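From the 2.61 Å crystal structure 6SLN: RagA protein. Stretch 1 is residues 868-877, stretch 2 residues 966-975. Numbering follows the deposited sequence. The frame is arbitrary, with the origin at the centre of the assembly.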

# COMPACT_ATOMS: atom_id res chain seq x y z
N GLY A 868 20.18 42.78 -7.41
CA GLY A 868 19.04 43.23 -6.64
C GLY A 868 18.45 42.20 -5.71
O GLY A 868 17.42 42.48 -5.08
N LYS A 869 19.08 41.02 -5.59
CA LYS A 869 18.65 40.01 -4.63
C LYS A 869 19.16 40.36 -3.24
O LYS A 869 20.34 40.67 -3.04
CB LYS A 869 19.15 38.63 -5.07
CG LYS A 869 18.74 37.46 -4.18
CD LYS A 869 18.47 36.20 -5.03
CE LYS A 869 18.72 34.90 -4.29
NZ LYS A 869 17.97 34.73 -3.00
N TRP A 870 18.24 40.36 -2.28
CA TRP A 870 18.55 40.40 -0.86
C TRP A 870 17.99 39.14 -0.23
O TRP A 870 17.18 38.42 -0.82
CB TRP A 870 17.97 41.66 -0.20
CG TRP A 870 18.32 42.90 -0.98
CD1 TRP A 870 17.67 43.39 -2.08
CD2 TRP A 870 19.44 43.78 -0.75
NE1 TRP A 870 18.31 44.54 -2.53
CE2 TRP A 870 19.39 44.79 -1.73
CE3 TRP A 870 20.46 43.82 0.20
CZ2 TRP A 870 20.32 45.82 -1.79
CZ3 TRP A 870 21.40 44.85 0.14
CH2 TRP A 870 21.32 45.83 -0.85
N MET A 871 18.46 38.86 0.98
CA MET A 871 18.13 37.61 1.65
C MET A 871 18.47 37.77 3.11
O MET A 871 19.51 38.35 3.45
CB MET A 871 18.91 36.44 1.04
CG MET A 871 18.23 35.08 1.25
SD MET A 871 18.78 33.80 0.10
CE MET A 871 20.57 33.99 0.18
N ILE A 872 17.59 37.31 3.98
CA ILE A 872 17.89 37.29 5.40
C ILE A 872 18.73 36.05 5.66
O ILE A 872 18.31 34.93 5.33
CB ILE A 872 16.61 37.30 6.25
CG1 ILE A 872 15.79 38.54 5.91
CG2 ILE A 872 16.93 37.21 7.74
CD1 ILE A 872 14.38 38.43 6.32
N ASN A 873 19.92 36.24 6.23
CA ASN A 873 20.81 35.14 6.55
C ASN A 873 20.45 34.63 7.93
O ASN A 873 21.05 34.99 8.93
CB ASN A 873 22.26 35.57 6.48
CG ASN A 873 23.20 34.39 6.50
OD1 ASN A 873 22.84 33.32 6.99
ND2 ASN A 873 24.41 34.56 5.95
N ASN A 874 19.47 33.72 7.96
CA ASN A 874 19.03 33.15 9.22
C ASN A 874 20.18 32.50 9.97
O ASN A 874 20.19 32.55 11.21
CB ASN A 874 17.94 32.13 8.95
CG ASN A 874 16.90 32.07 10.02
OD1 ASN A 874 15.76 31.75 9.74
ND2 ASN A 874 17.27 32.38 11.25
N ASP A 875 21.13 31.88 9.26
CA ASP A 875 22.27 31.24 9.92
C ASP A 875 22.97 32.22 10.84
O ASP A 875 23.31 31.89 11.99
CB ASP A 875 23.28 30.73 8.89
CG ASP A 875 22.96 29.34 8.36
OD1 ASP A 875 21.86 28.82 8.64
OD2 ASP A 875 23.82 28.77 7.64
N ARG A 876 23.18 33.45 10.36
CA ARG A 876 23.87 34.43 11.18
C ARG A 876 23.08 34.81 12.43
O ARG A 876 23.67 35.34 13.37
CB ARG A 876 24.24 35.67 10.35
CG ARG A 876 25.32 35.38 9.30
CD ARG A 876 25.87 36.59 8.57
NE ARG A 876 25.88 37.77 9.42
CZ ARG A 876 25.11 38.83 9.21
NH1 ARG A 876 24.28 38.85 8.17
NH2 ARG A 876 25.14 39.87 10.04
N TYR A 877 21.79 34.49 12.49
CA TYR A 877 21.07 34.70 13.75
C TYR A 877 21.59 33.76 14.83
O TYR A 877 21.46 34.07 16.03
CB TYR A 877 19.55 34.52 13.57
CG TYR A 877 18.76 34.59 14.86
CD1 TYR A 877 18.49 33.44 15.60
CD2 TYR A 877 18.30 35.79 15.34
CE1 TYR A 877 17.77 33.51 16.79
CE2 TYR A 877 17.57 35.86 16.52
CZ TYR A 877 17.32 34.73 17.24
OH TYR A 877 16.60 34.82 18.41
N LYS A 966 28.78 39.12 -2.32
CA LYS A 966 29.17 39.50 -0.96
C LYS A 966 28.28 38.83 0.08
O LYS A 966 28.29 39.24 1.25
CB LYS A 966 29.17 41.02 -0.80
CG LYS A 966 27.79 41.69 -0.61
CD LYS A 966 27.91 43.15 -0.09
CE LYS A 966 26.70 43.56 0.80
NZ LYS A 966 26.39 45.04 0.85
N TYR A 967 27.52 37.81 -0.32
CA TYR A 967 26.68 37.08 0.62
C TYR A 967 27.54 36.26 1.56
O TYR A 967 28.31 35.41 1.12
CB TYR A 967 25.70 36.18 -0.13
CG TYR A 967 24.69 35.58 0.81
CD1 TYR A 967 23.82 36.40 1.50
CD2 TYR A 967 24.61 34.21 1.03
CE1 TYR A 967 22.88 35.88 2.38
CE2 TYR A 967 23.67 33.68 1.92
CZ TYR A 967 22.81 34.53 2.59
OH TYR A 967 21.86 34.04 3.47
N LYS A 968 27.39 36.49 2.86
CA LYS A 968 28.22 35.84 3.88
C LYS A 968 27.73 34.45 4.25
O LYS A 968 28.27 33.85 5.19
CB LYS A 968 28.30 36.72 5.13
CG LYS A 968 28.90 38.11 4.89
CD LYS A 968 28.32 39.16 5.83
CE LYS A 968 28.02 40.49 5.09
NZ LYS A 968 27.15 40.37 3.83
N GLY A 969 26.73 33.91 3.55
CA GLY A 969 26.40 32.50 3.62
C GLY A 969 27.00 31.70 2.47
O GLY A 969 27.75 32.21 1.64
N PHE A 970 26.63 30.43 2.41
CA PHE A 970 27.30 29.54 1.47
C PHE A 970 26.92 29.85 0.03
O PHE A 970 27.78 29.94 -0.85
CB PHE A 970 26.97 28.09 1.81
CG PHE A 970 27.68 27.57 3.02
CD1 PHE A 970 27.15 27.76 4.29
CD2 PHE A 970 28.88 26.86 2.90
CE1 PHE A 970 27.80 27.26 5.41
CE2 PHE A 970 29.53 26.36 4.00
CZ PHE A 970 28.99 26.57 5.27
N ASP A 971 25.64 30.02 -0.23
CA ASP A 971 25.17 30.20 -1.60
C ASP A 971 24.15 31.34 -1.67
O ASP A 971 23.05 31.22 -1.10
CB ASP A 971 24.57 28.88 -2.12
CG ASP A 971 24.25 28.93 -3.61
OD1 ASP A 971 24.49 29.99 -4.26
OD2 ASP A 971 23.76 27.90 -4.14
N PRO A 972 24.47 32.44 -2.35
CA PRO A 972 23.47 33.50 -2.52
C PRO A 972 22.23 33.03 -3.28
O PRO A 972 21.15 33.57 -3.07
CB PRO A 972 24.23 34.61 -3.26
CG PRO A 972 25.40 33.92 -3.92
CD PRO A 972 25.72 32.71 -3.10
N GLU A 973 22.36 32.00 -4.13
CA GLU A 973 21.19 31.47 -4.83
C GLU A 973 20.29 30.65 -3.92
O GLU A 973 19.11 30.47 -4.24
CB GLU A 973 21.63 30.62 -6.02
CG GLU A 973 20.51 30.23 -6.98
CD GLU A 973 21.04 29.57 -8.24
OE1 GLU A 973 20.24 29.09 -9.08
OE2 GLU A 973 22.28 29.54 -8.39
N ALA A 974 20.79 30.15 -2.81
CA ALA A 974 20.09 29.10 -2.08
C ALA A 974 19.08 29.71 -1.12
O ALA A 974 19.21 29.66 0.10
CB ALA A 974 21.08 28.19 -1.36
N GLY A 975 18.02 30.24 -1.69
CA GLY A 975 16.93 30.74 -0.87
C GLY A 975 16.23 31.90 -1.55
O GLY A 975 16.63 32.38 -2.60
O HOH W 1 22.52 31.63 4.24
O HOH W 2 27.00 32.84 7.38

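Stretch 1 directs the alternate side chains of Lys 869, Met 871 and Asn 873 toward an irregular loop, in a contact built from one direct hydrogen bond, one methionine-tyrosine packing and two bridging waters, burying 499 Å² in all. Lys 869 works by reach: its chain runs past the turn formed by Asp 971 to Ala 974, CE lying 3.0 Å from Pro 972 O, and NZ donates to Gly 975 O at 2.7 Å. A backbone carbonyl thus receives the buried ammonium.

Met 871, the residue most covered here, sets its methyl over one face of the Tyr 967 ring, CE 3.7 Å from the ring centroid, a CH-pi contact. Its SD lies 3.6 Å from Gly 975 C, where glycine fits twice over: a CB would clash with Met 871 SD, and the backbone angles themselves call for glycine.

Asn 873 serves both the helix that follows it and the loop. As N-cap, its OD1 accepts a weak bond from Arg 876 N at 3.4 Å. Water 1 links the same OD1, weakly, to Tyr 967 OH, while water 2 donates to Lys 968 O and accepts weakly from Asn 873 ND2. Gly 969 suits this corner because a CB would clash with Tyr 967 CE2 and sit tight against Asn 873 ND2.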